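Local coordinates for protein putative hyaluronoglucosaminidase (Clostridium perfringens, PDB 6PWI) that probably hydrolyses N-acetylhexosaminide linkages as a family 84 glycoside hydrolase, this chain being the N-terminal, catalytic part of a longer secreted, cell-wall-anchored protein, at residues Asn195-Met200 with Val241-Ala246; Phe182-Gly185 with Pro190-Asn193; Gly262-Phe265 with Glu269-Lys272; His256-Asp261 with Val308-Asp313; Ala474-Asp479 with Arg611-Phe616. All blocks are in the same frame, centred on the assembly; numbering follows the deposited sequence.

Interaction 1 of 5, residues Asn195-Met200 with Val241-Ala246; sequences NRKDLM and VDVGIA
V243 projects from helix 231-247 toward helix 193-204 and meets K197 and M200 there. Its two methyl groups divide the work. CG1 is anti to the backbone N (chi1 172°) and reaches the backbone of the other helix, 3.7 Å from K197 O. CG2 lies against the K197 chain, 3.7 Å from K197 CG, and the two side chains cross at about a right angle.

The more buried side of the contact belongs to M200 and G244. M200 CB stands 4.1 Å from V243 CG1. The M200 chain is bent at chi3 (-70°), which turns CE back toward V243, 4.1 Å from V243 CB. The sulfur reaches the bare backbone of G244, with M200 SD 3.8 Å from G244 N. No side chain of G244 stands between the sulfur and that backbone.

The two helices are neighbours on the outside of the (beta/alpha)8 barrel. They follow the first and second strands. Over 195-200 and 241-246 the axes run almost parallel, at 10°, and come within 9.4 Å. On the inner side M200 also packs on Y211 of strand 210-213, and M240 touches both K197 and M200.

The other side is looser and partly open to solvent. V243 and K197 are both partly exposed. The K197 side chain touches V243 through its aliphatic carbons CB, CG and CD. Beyond CG the chain is extended and its end leads away from the segment 241-246. There NZ forms a salt bridge with E239, one turn before V243. No hydrogen bond joins the segments 195-200 and 241-246.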
# COMPACT_ATOMS: atom_id res chain seq x y z
N ASN A 195 6.18 -8.87 -10.03
CA ASN A 195 5.71 -7.66 -9.37
C ASN A 195 4.91 -7.99 -8.10
O ASN A 195 5.02 -7.27 -7.11
CB ASN A 195 4.91 -6.74 -10.30
CG ASN A 195 5.77 -5.74 -11.05
OD1 ASN A 195 6.68 -5.12 -10.49
ND2 ASN A 195 5.48 -5.56 -12.34
N ARG A 196 4.11 -9.07 -8.15
CA ARG A 196 3.38 -9.49 -6.96
C ARG A 196 4.35 -9.80 -5.82
O ARG A 196 4.10 -9.42 -4.68
CB ARG A 196 2.48 -10.69 -7.26
CG ARG A 196 1.21 -10.33 -8.01
CD ARG A 196 0.71 -11.54 -8.77
NE ARG A 196 -0.59 -11.34 -9.39
CZ ARG A 196 -1.05 -12.06 -10.40
NH1 ARG A 196 -0.30 -13.03 -10.90
NH2 ARG A 196 -2.24 -11.82 -10.90
N LYS A 197 5.46 -10.47 -6.15
CA LYS A 197 6.46 -10.81 -5.15
C LYS A 197 7.10 -9.54 -4.60
O LYS A 197 7.37 -9.44 -3.41
CB LYS A 197 7.50 -11.77 -5.73
CG LYS A 197 6.97 -13.16 -6.03
CD LYS A 197 7.99 -14.06 -6.67
CE LYS A 197 7.35 -15.25 -7.34
NZ LYS A 197 8.32 -15.96 -8.20
N ASP A 198 7.33 -8.57 -5.50
CA ASP A 198 8.03 -7.34 -5.15
C ASP A 198 7.18 -6.47 -4.23
O ASP A 198 7.73 -5.81 -3.36
CB ASP A 198 8.45 -6.56 -6.40
CG ASP A 198 9.61 -5.62 -6.14
OD1 ASP A 198 10.62 -6.08 -5.57
OD2 ASP A 198 9.50 -4.43 -6.51
N LEU A 199 5.85 -6.47 -4.45
CA LEU A 199 4.94 -5.70 -3.61
C LEU A 199 4.85 -6.35 -2.24
O LEU A 199 4.87 -5.65 -1.22
CB LEU A 199 3.56 -5.58 -4.26
CG LEU A 199 3.45 -4.67 -5.49
CD1 LEU A 199 2.00 -4.44 -5.87
CD2 LEU A 199 4.13 -3.33 -5.27
N MET A 200 4.79 -7.68 -2.21
CA MET A 200 4.79 -8.40 -0.94
C MET A 200 6.06 -8.06 -0.17
O MET A 200 6.01 -7.82 1.03
CB MET A 200 4.66 -9.91 -1.13
CG MET A 200 3.23 -10.35 -1.33
SD MET A 200 3.05 -12.15 -1.46
CE MET A 200 3.81 -12.45 -3.05
N VAL A 241 3.35 -17.67 -2.58
CA VAL A 241 2.98 -17.98 -1.21
C VAL A 241 4.24 -18.02 -0.34
O VAL A 241 4.23 -17.57 0.81
CB VAL A 241 2.15 -19.28 -1.14
CG1 VAL A 241 2.01 -19.78 0.29
CG2 VAL A 241 0.79 -19.12 -1.80
N ASP A 242 5.33 -18.55 -0.90
CA ASP A 242 6.58 -18.64 -0.17
C ASP A 242 7.12 -17.23 0.11
O ASP A 242 7.63 -16.99 1.21
CB ASP A 242 7.61 -19.51 -0.91
CG ASP A 242 7.34 -21.01 -0.87
OD1 ASP A 242 6.46 -21.46 -0.07
OD2 ASP A 242 8.03 -21.73 -1.63
N VAL A 243 7.00 -16.32 -0.86
CA VAL A 243 7.42 -14.94 -0.65
C VAL A 243 6.58 -14.34 0.47
O VAL A 243 7.10 -13.66 1.36
CB VAL A 243 7.41 -14.07 -1.92
CG1 VAL A 243 7.66 -12.61 -1.60
CG2 VAL A 243 8.42 -14.55 -2.95
N GLY A 244 5.27 -14.64 0.44
CA GLY A 244 4.35 -14.26 1.49
C GLY A 244 4.79 -14.74 2.87
O GLY A 244 4.69 -14.00 3.85
N ILE A 245 5.28 -15.99 2.94
CA ILE A 245 5.71 -16.56 4.21
C ILE A 245 6.98 -15.86 4.69
O ILE A 245 7.11 -15.59 5.88
CB ILE A 245 5.86 -18.10 4.13
CG1 ILE A 245 4.50 -18.79 4.04
CG2 ILE A 245 6.70 -18.63 5.30
CD1 ILE A 245 4.53 -20.15 3.39
N ALA A 246 7.89 -15.56 3.77
CA ALA A 246 9.18 -14.97 4.12
C ALA A 246 9.02 -13.53 4.59
O ALA A 246 9.78 -13.06 5.43
CB ALA A 246 10.13 -15.07 2.95

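Interaction 2 of 5, residues Phe182-Gly185 with Pro190-Asn193; sequences FIEG and PWSN
E184 and W191 are the main partners here, at the C-terminal end of the first strand of the (beta/alpha)8 barrel. The loop after strand 179-184 turns back and lays the indole against the glutamate. The contact is buried.

E184 CG sits over one face of the indole, 4.1 Å from the centroid of the six-membered ring, in a CH-pi contact. The glutamate chain is extended, with CG anti to the backbone N (chi1 -171°). It slides past the indole in the opposite direction, so its carboxylate ends beside the W191 backbone. W191 N donates a hydrogen bond to E184 OE2 at 3.0 Å. The donor approaches from above the carboxylate plane, 52° out of it. P190 brushes the same oxygen, with P190 CA 3.4 Å from E184 OE2.

F182 touches the far end of the indole. W191 CZ3 lies at the edge of the phenyl ring, near its plane, 3.9 Å from F182 CD1.

The next shell fixes these groups. E184 OE1 has two partners, a salt bridge to R196 NE and a hydrogen bond with Y211 OH. The carboxylate is therefore held through both oxygens, which probably favours its charged form. F182 also meets the Y211 ring. The indole nitrogen W191 NE1 bonds to M426 O, fixing the rotation of the ring. Past the tryptophan, S192 caps helix 193-204, its OG bonded to N195 N.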
# COMPACT_ATOMS: atom_id res chain seq x y z
N PHE A 182 -2.92 -4.91 0.66
CA PHE A 182 -3.35 -4.53 -0.67
C PHE A 182 -4.03 -5.73 -1.32
O PHE A 182 -3.70 -6.87 -1.03
CB PHE A 182 -2.16 -4.04 -1.49
CG PHE A 182 -0.98 -4.98 -1.56
CD1 PHE A 182 -0.80 -5.81 -2.67
CD2 PHE A 182 -0.05 -5.04 -0.53
CE1 PHE A 182 0.29 -6.68 -2.73
CE2 PHE A 182 1.03 -5.91 -0.60
CZ PHE A 182 1.20 -6.73 -1.70
N ILE A 183 -4.99 -5.43 -2.21
CA ILE A 183 -5.76 -6.42 -2.93
C ILE A 183 -5.62 -6.14 -4.42
O ILE A 183 -5.82 -5.01 -4.86
CB ILE A 183 -7.24 -6.37 -2.50
CG1 ILE A 183 -8.08 -7.39 -3.28
CG2 ILE A 183 -7.79 -4.96 -2.63
CD1 ILE A 183 -9.45 -7.62 -2.72
N GLU A 184 -5.29 -7.19 -5.18
CA GLU A 184 -5.32 -7.10 -6.63
C GLU A 184 -6.76 -7.29 -7.09
O GLU A 184 -7.17 -8.41 -7.39
CB GLU A 184 -4.37 -8.14 -7.23
CG GLU A 184 -4.16 -7.99 -8.72
CD GLU A 184 -3.16 -8.93 -9.39
OE1 GLU A 184 -2.32 -9.53 -8.67
OE2 GLU A 184 -3.23 -9.05 -10.63
N GLY A 185 -7.54 -6.21 -7.13
CA GLY A 185 -8.97 -6.33 -7.36
C GLY A 185 -9.54 -5.27 -8.30
O GLY A 185 -10.71 -4.89 -8.18
N PRO A 190 -3.37 -7.84 -15.25
CA PRO A 190 -2.94 -8.37 -13.96
C PRO A 190 -1.45 -8.07 -13.74
O PRO A 190 -0.70 -7.90 -14.70
CB PRO A 190 -3.20 -9.88 -14.07
CG PRO A 190 -3.21 -10.16 -15.56
CD PRO A 190 -3.76 -8.90 -16.21
N TRP A 191 -1.05 -7.98 -12.47
CA TRP A 191 0.36 -7.84 -12.18
C TRP A 191 1.09 -9.11 -12.60
O TRP A 191 0.54 -10.21 -12.54
CB TRP A 191 0.57 -7.57 -10.68
CG TRP A 191 -0.05 -6.30 -10.19
CD1 TRP A 191 -0.25 -5.14 -10.88
CD2 TRP A 191 -0.50 -6.05 -8.85
NE1 TRP A 191 -0.82 -4.19 -10.07
CE2 TRP A 191 -0.99 -4.72 -8.82
CE3 TRP A 191 -0.56 -6.82 -7.69
CZ2 TRP A 191 -1.52 -4.15 -7.67
CZ3 TRP A 191 -1.10 -6.26 -6.55
CH2 TRP A 191 -1.57 -4.94 -6.54
N SER A 192 2.35 -8.94 -13.02
CA SER A 192 3.23 -10.08 -13.23
C SER A 192 3.57 -10.72 -11.88
O SER A 192 3.48 -10.08 -10.83
CB SER A 192 4.46 -9.65 -13.96
OG SER A 192 5.29 -8.91 -13.09
N ASN A 193 3.98 -11.99 -11.91
CA ASN A 193 4.42 -12.69 -10.71
C ASN A 193 5.63 -11.98 -10.10
O ASN A 193 5.70 -11.85 -8.88
CB ASN A 193 4.63 -14.18 -10.97
CG ASN A 193 3.35 -14.92 -11.30
OD1 ASN A 193 2.26 -14.43 -11.03
ND2 ASN A 193 3.48 -16.09 -11.89

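Interaction 3 of 5, residues Gly262-Phe265 with Glu269-Lys272; sequences GMNF and ESYK
M263 meets Y271 first along the loop. Its chain is bent at chi2 (77°), which carries the methyl to the tyrosine ring, with M263 CE 3.7 Å from Y271 CE1. The approach is oblique to that ring. The same side chain also touches L310 of helix 304-321, so it sits between two helices of the barrel wall. The M263 backbone is tied back to P257.

N264 follows and uses both its carbonyl and its side chain. N264 O lies at the edge of the Y271 ring, near its plane. It also makes a CA-H...O contact, 3.3 Å from Y271 CA. The N264 side chain lies beside S270, with N264 OD1 3.5 Å from S270 OG. The two polar groups do not bond each other. N264 OD1 takes the backbone N-H of G266, as in an Asx turn, and S270 OG takes that of S267. Each thus holds the short link into helix 268-286.

F265 closes the segment. Its ring lies alongside that of Y271, and both side chains point the same way. The planes are near parallel, at 26°, but slid apart, with the centroids 5.2 Å from each other. The rings barely overlap, and contact is made at F265 CE1, 3.5 Å from Y271 CE1.

Y271 OH probably bonds D313 of helix 304-321, which would help to hold the ring at its hydroxyl. With no hydrogen bond between 262-265 and 269-272, the contact rests on apolar and aromatic packing, a CA-H...O contact and the touch of N264 on S270.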
# COMPACT_ATOMS: atom_id res chain seq x y z
N GLY A 262 -22.66 -21.37 -10.06
CA GLY A 262 -21.98 -21.55 -8.79
C GLY A 262 -22.67 -22.56 -7.88
O GLY A 262 -23.59 -23.28 -8.28
N MET A 263 -22.19 -22.60 -6.63
CA MET A 263 -22.71 -23.40 -5.54
C MET A 263 -24.20 -23.67 -5.73
O MET A 263 -25.01 -22.74 -5.78
CB MET A 263 -22.49 -22.64 -4.23
CG MET A 263 -22.33 -23.53 -3.04
SD MET A 263 -20.68 -24.23 -3.00
CE MET A 263 -20.85 -25.29 -1.57
N ASN A 264 -24.56 -24.96 -5.79
CA ASN A 264 -25.91 -25.42 -6.05
C ASN A 264 -26.62 -25.73 -4.72
O ASN A 264 -26.26 -26.67 -4.02
CB ASN A 264 -25.90 -26.61 -7.01
CG ASN A 264 -27.26 -27.03 -7.51
OD1 ASN A 264 -28.30 -26.64 -6.97
ND2 ASN A 264 -27.27 -27.86 -8.54
N PHE A 265 -27.64 -24.92 -4.41
CA PHE A 265 -28.38 -25.04 -3.17
C PHE A 265 -29.75 -25.68 -3.42
O PHE A 265 -30.67 -25.53 -2.61
CB PHE A 265 -28.51 -23.66 -2.50
CG PHE A 265 -27.23 -23.10 -1.92
CD1 PHE A 265 -26.85 -23.40 -0.62
CD2 PHE A 265 -26.41 -22.29 -2.69
CE1 PHE A 265 -25.68 -22.88 -0.09
CE2 PHE A 265 -25.23 -21.78 -2.15
CZ PHE A 265 -24.87 -22.08 -0.86
N GLU A 269 -28.41 -33.02 -1.14
CA GLU A 269 -27.52 -33.85 -1.95
C GLU A 269 -26.59 -32.98 -2.79
O GLU A 269 -25.37 -33.14 -2.71
CB GLU A 269 -28.31 -34.84 -2.81
N SER A 270 -27.16 -32.05 -3.58
CA SER A 270 -26.41 -31.25 -4.54
C SER A 270 -25.45 -30.28 -3.85
O SER A 270 -24.35 -30.02 -4.36
CB SER A 270 -27.32 -30.52 -5.50
OG SER A 270 -27.92 -29.38 -4.89
N TYR A 271 -25.88 -29.75 -2.70
CA TYR A 271 -25.05 -28.85 -1.91
C TYR A 271 -23.85 -29.61 -1.34
O TYR A 271 -22.74 -29.09 -1.35
CB TYR A 271 -25.87 -28.17 -0.81
CG TYR A 271 -25.04 -27.43 0.20
CD1 TYR A 271 -24.44 -26.22 -0.12
CD2 TYR A 271 -24.82 -27.95 1.47
CE1 TYR A 271 -23.65 -25.54 0.80
CE2 TYR A 271 -24.04 -27.29 2.40
CZ TYR A 271 -23.45 -26.08 2.06
OH TYR A 271 -22.69 -25.42 2.98
N LYS A 272 -24.09 -30.83 -0.83
CA LYS A 272 -23.02 -31.65 -0.27
C LYS A 272 -21.97 -31.93 -1.35
O LYS A 272 -20.78 -31.95 -1.06
CB LYS A 272 -23.55 -32.96 0.33

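Interaction 4 of 5, residues His256-Asp261 with Val308-Asp313; sequences HPFLKD and VKLMED
L310 points toward the loop from helix 304-321 and meets F258 and P257. With its CG anti to the backbone N (chi1 174°), chi2 of 64° brings CD2 to both residues as the contacting branch. F258 has CG anti to the carbonyl carbon (chi1 -55°), and its ring reaches the leucine with its outer end.

L310 CD2 lies 3.4 Å from F258 CZ. The approach is oblique to the ring plane. The same methyl is 3.9 Å from P257 CG. One leucine methyl thus fills the angle between two successive residues. P257 is also close to its neighbour, its CG standing 3.7 Å above one face of the F258 ring.

All three residues are buried, and only apolar atoms meet. Behind them P257 and F258 rest on V295 of strand 293-296, and L310 packs on L275 of helix 268-286.

The loop follows strand 250-255 at the C-terminal end of the barrel. H256, just before P257, bonds D299, the predicted proton donor, through ND1. The F258 side chain is about 6 Å from that of D299. A loop after a barrel strand, packed on a neighbouring helix, is consistent with the wall of a (beta/alpha)8-barrel active site.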
# COMPACT_ATOMS: atom_id res chain seq x y z
N HIS A 256 -14.96 -16.89 -5.94
CA HIS A 256 -16.31 -16.41 -6.23
C HIS A 256 -17.24 -17.60 -6.44
O HIS A 256 -17.46 -18.01 -7.58
CB HIS A 256 -16.31 -15.61 -7.54
CG HIS A 256 -15.60 -14.30 -7.44
ND1 HIS A 256 -16.28 -13.10 -7.34
CD2 HIS A 256 -14.29 -14.00 -7.42
CE1 HIS A 256 -15.41 -12.12 -7.27
NE2 HIS A 256 -14.18 -12.64 -7.31
N PRO A 257 -17.80 -18.22 -5.39
CA PRO A 257 -18.67 -19.39 -5.57
C PRO A 257 -20.17 -19.18 -5.75
O PRO A 257 -20.92 -20.15 -5.71
CB PRO A 257 -18.43 -20.13 -4.25
CG PRO A 257 -18.29 -19.02 -3.24
CD PRO A 257 -17.57 -17.91 -3.97
N PHE A 258 -20.62 -17.94 -5.97
CA PHE A 258 -22.05 -17.69 -5.99
C PHE A 258 -22.49 -17.14 -7.34
O PHE A 258 -23.51 -16.46 -7.43
CB PHE A 258 -22.48 -16.74 -4.87
CG PHE A 258 -22.09 -17.16 -3.48
CD1 PHE A 258 -22.70 -18.24 -2.86
CD2 PHE A 258 -21.11 -16.47 -2.78
CE1 PHE A 258 -22.34 -18.62 -1.58
CE2 PHE A 258 -20.75 -16.85 -1.50
CZ PHE A 258 -21.37 -17.93 -0.90
N LEU A 259 -21.74 -17.46 -8.40
CA LEU A 259 -22.15 -17.06 -9.74
C LEU A 259 -23.33 -17.93 -10.19
O LEU A 259 -23.83 -18.73 -9.39
CB LEU A 259 -20.95 -17.16 -10.69
CG LEU A 259 -19.74 -16.29 -10.32
CD1 LEU A 259 -18.55 -16.62 -11.21
CD2 LEU A 259 -20.07 -14.81 -10.40
N LYS A 260 -23.76 -17.74 -11.45
CA LYS A 260 -24.87 -18.46 -12.07
C LYS A 260 -24.63 -19.97 -11.99
O LYS A 260 -25.50 -20.71 -11.53
CB LYS A 260 -25.13 -17.99 -13.50
N ASP A 261 -23.44 -20.42 -12.41
CA ASP A 261 -23.10 -21.84 -12.42
C ASP A 261 -22.54 -22.25 -11.06
O ASP A 261 -22.01 -23.35 -10.92
CB ASP A 261 -22.05 -22.17 -13.48
CG ASP A 261 -22.20 -21.40 -14.79
OD1 ASP A 261 -23.33 -21.36 -15.33
OD2 ASP A 261 -21.18 -20.83 -15.25
N VAL A 308 -24.59 -17.47 3.99
CA VAL A 308 -24.32 -17.75 5.39
C VAL A 308 -24.09 -19.25 5.58
O VAL A 308 -23.12 -19.65 6.24
CB VAL A 308 -25.45 -17.22 6.30
CG1 VAL A 308 -25.21 -17.58 7.76
CG2 VAL A 308 -25.61 -15.72 6.15
N LYS A 309 -24.98 -20.08 5.01
CA LYS A 309 -24.88 -21.53 5.09
C LYS A 309 -23.45 -21.95 4.74
O LYS A 309 -22.81 -22.65 5.52
CB LYS A 309 -25.94 -22.17 4.19
CG LYS A 309 -26.04 -23.69 4.22
CD LYS A 309 -27.37 -24.15 3.62
CE LYS A 309 -27.36 -25.55 3.04
NZ LYS A 309 -26.90 -26.56 4.02
N LEU A 310 -22.95 -21.49 3.59
CA LEU A 310 -21.63 -21.89 3.13
C LEU A 310 -20.56 -21.49 4.16
O LEU A 310 -19.71 -22.31 4.51
CB LEU A 310 -21.33 -21.27 1.76
CG LEU A 310 -19.91 -21.50 1.25
CD1 LEU A 310 -19.63 -22.98 1.01
CD2 LEU A 310 -19.64 -20.71 -0.02
N MET A 311 -20.63 -20.24 4.64
CA MET A 311 -19.60 -19.70 5.51
C MET A 311 -19.58 -20.47 6.83
O MET A 311 -18.52 -20.59 7.46
CB MET A 311 -19.79 -18.20 5.77
CG MET A 311 -19.59 -17.33 4.52
SD MET A 311 -18.07 -17.64 3.55
CE MET A 311 -16.79 -17.22 4.72
N GLU A 312 -20.74 -20.99 7.24
CA GLU A 312 -20.86 -21.79 8.45
C GLU A 312 -20.10 -23.09 8.27
O GLU A 312 -19.41 -23.54 9.19
CB GLU A 312 -22.32 -22.05 8.81
CG GLU A 312 -22.88 -21.07 9.83
CD GLU A 312 -24.40 -20.90 9.86
OE1 GLU A 312 -25.09 -21.45 8.97
OE2 GLU A 312 -24.89 -20.21 10.77
N ASP A 313 -20.20 -23.67 7.06
CA ASP A 313 -19.56 -24.93 6.72
C ASP A 313 -18.06 -24.75 6.52
O ASP A 313 -17.28 -25.63 6.86
CB ASP A 313 -20.26 -25.63 5.55
CG ASP A 313 -21.55 -26.34 5.96
OD1 ASP A 313 -21.66 -26.76 7.13
OD2 ASP A 313 -22.45 -26.47 5.09

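Interaction 5 of 5, residues Ala474-Asp479 with Arg611-Phe616; sequences AKHMSD and RHLIPF
D479 and R611 bring the two backbones closest, with their CA atoms 6.5 Å apart. H476 and L613 face each other with CA atoms 7.9 Å apart. The chain after helix 467-475 runs on to D479. Opposite it, R611 and H612 lead into helix 613-623, with H612 at the N-cap position.

L613 points toward H476 and crosses its side chain at about a right angle. L613 CD1 lies 3.9 Å from H476 ND1, oblique to the imidazole. That nitrogen is also hydrogen-bonded to S492 OG, which helps to fix the ring.

D479 and R611 form a salt bridge. R611 NH1 donates to D479 OD2 at 2.8 Å. The acceptor lies close to the guanidinium plane, but the donor meets the oxygen from above the carboxylate plane, 62° out of it. The arginine chain, extended from CG to NE, runs past that oxygen, with R611 CG 3.3 Å from D479 OD2. R611 NH1 has a second partner in S488 OG, and D479 OD1 takes the backbone N-H groups of A481 and L489.

L613 also packs on Y523 and L553 of two long helices. The contact joins the chain following the catalytic barrel to the helical bundle at the C-terminal end of this chain, as in other GH84 enzymes.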
# COMPACT_ATOMS: atom_id res chain seq x y z
N ALA A 474 5.38 12.54 -8.59
CA ALA A 474 4.20 12.22 -7.80
C ALA A 474 3.42 13.50 -7.49
O ALA A 474 2.19 13.45 -7.37
CB ALA A 474 4.58 11.48 -6.54
N LYS A 475 4.14 14.62 -7.41
CA LYS A 475 3.55 15.94 -7.19
C LYS A 475 2.54 16.30 -8.27
O LYS A 475 1.61 17.05 -8.00
CB LYS A 475 4.64 17.01 -7.14
CG LYS A 475 5.33 17.17 -5.79
CD LYS A 475 6.65 17.90 -5.90
CE LYS A 475 7.26 18.22 -4.56
NZ LYS A 475 8.66 18.70 -4.72
N HIS A 476 2.74 15.77 -9.50
CA HIS A 476 1.99 16.21 -10.67
C HIS A 476 1.17 15.07 -11.27
O HIS A 476 0.59 15.21 -12.36
CB HIS A 476 2.93 16.83 -11.71
CG HIS A 476 3.75 17.94 -11.14
ND1 HIS A 476 3.18 19.12 -10.70
CD2 HIS A 476 5.08 18.03 -10.91
CE1 HIS A 476 4.13 19.91 -10.23
NE2 HIS A 476 5.30 19.25 -10.34
N MET A 477 1.11 13.95 -10.54
CA MET A 477 0.36 12.81 -11.04
C MET A 477 -0.47 12.22 -9.90
O MET A 477 -0.01 11.30 -9.22
CB MET A 477 1.31 11.75 -11.61
CG MET A 477 2.19 12.27 -12.73
SD MET A 477 3.29 10.97 -13.36
CE MET A 477 4.47 11.93 -14.31
N SER A 478 -1.68 12.75 -9.69
CA SER A 478 -2.44 12.34 -8.52
C SER A 478 -3.94 12.57 -8.66
O SER A 478 -4.69 12.00 -7.87
CB SER A 478 -1.89 12.93 -7.24
OG SER A 478 -1.74 14.35 -7.33
N ASP A 479 -4.37 13.38 -9.63
CA ASP A 479 -5.79 13.70 -9.75
C ASP A 479 -6.47 12.79 -10.77
O ASP A 479 -6.22 12.91 -11.96
CB ASP A 479 -6.04 15.18 -10.06
CG ASP A 479 -7.51 15.58 -10.01
OD1 ASP A 479 -8.34 14.73 -9.61
OD2 ASP A 479 -7.83 16.74 -10.37
N ARG A 611 -4.58 18.68 -13.46
CA ARG A 611 -5.30 19.55 -12.54
C ARG A 611 -4.87 21.01 -12.75
O ARG A 611 -5.72 21.90 -12.79
CB ARG A 611 -5.22 19.06 -11.09
CG ARG A 611 -6.25 19.68 -10.15
CD ARG A 611 -6.05 19.25 -8.70
NE ARG A 611 -7.02 19.81 -7.75
CZ ARG A 611 -8.23 19.30 -7.49
NH1 ARG A 611 -8.66 18.22 -8.12
NH2 ARG A 611 -9.02 19.90 -6.62
N HIS A 612 -3.57 21.25 -12.92
CA HIS A 612 -3.08 22.62 -13.01
C HIS A 612 -2.12 22.82 -14.17
O HIS A 612 -2.11 23.91 -14.75
CB HIS A 612 -2.52 23.11 -11.66
CG HIS A 612 -3.56 23.17 -10.59
ND1 HIS A 612 -4.63 24.05 -10.66
CD2 HIS A 612 -3.71 22.46 -9.45
CE1 HIS A 612 -5.39 23.88 -9.60
NE2 HIS A 612 -4.85 22.91 -8.84
N LEU A 613 -1.31 21.80 -14.51
CA LEU A 613 -0.24 22.00 -15.48
C LEU A 613 -0.82 22.28 -16.87
O LEU A 613 -0.42 23.24 -17.53
CB LEU A 613 0.71 20.79 -15.52
CG LEU A 613 1.49 20.47 -14.25
CD1 LEU A 613 2.71 19.61 -14.57
CD2 LEU A 613 1.90 21.71 -13.48
N ILE A 614 -1.77 21.44 -17.30
CA ILE A 614 -2.36 21.59 -18.62
C ILE A 614 -3.21 22.86 -18.68
O ILE A 614 -3.08 23.64 -19.63
CB ILE A 614 -3.09 20.30 -19.06
CG1 ILE A 614 -2.08 19.18 -19.35
CG2 ILE A 614 -3.99 20.55 -20.26
CD1 ILE A 614 -2.69 17.81 -19.46
N PRO A 615 -4.10 23.13 -17.69
CA PRO A 615 -4.87 24.38 -17.67
C PRO A 615 -4.01 25.63 -17.82
O PRO A 615 -4.42 26.58 -18.48
CB PRO A 615 -5.60 24.31 -16.32
CG PRO A 615 -5.78 22.82 -16.09
CD PRO A 615 -4.48 22.23 -16.59
N PHE A 616 -2.82 25.62 -17.22
CA PHE A 616 -1.90 26.74 -17.29
C PHE A 616 -1.40 26.93 -18.73
O PHE A 616 -1.37 28.05 -19.23
CB PHE A 616 -0.74 26.54 -16.31
CG PHE A 616 0.27 27.66 -16.26
CD1 PHE A 616 -0.14 28.99 -16.25
CD2 PHE A 616 1.63 27.39 -16.21
CE1 PHE A 616 0.80 30.02 -16.19
CE2 PHE A 616 2.56 28.42 -16.14
CZ PHE A 616 2.15 29.73 -16.14

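Interaction 2 comes first along the chain and closes the short turn between the first barrel strand and its helix. Interaction 1 then joins that helix to the next one round the barrel. These two touch, in part through L199 with W191 and F182. Interaction 4 spans the third strand's loop and helix 304-321, and interaction 3 falls entirely within that span. Their centres are 9 Å apart, and they touch through the shared loop and through helices 268-286 and 304-321. Interaction 5 comes last, beyond the barrel, and closes a span of more than 130 residues across the helical bundle. No two of the five cross along the chain.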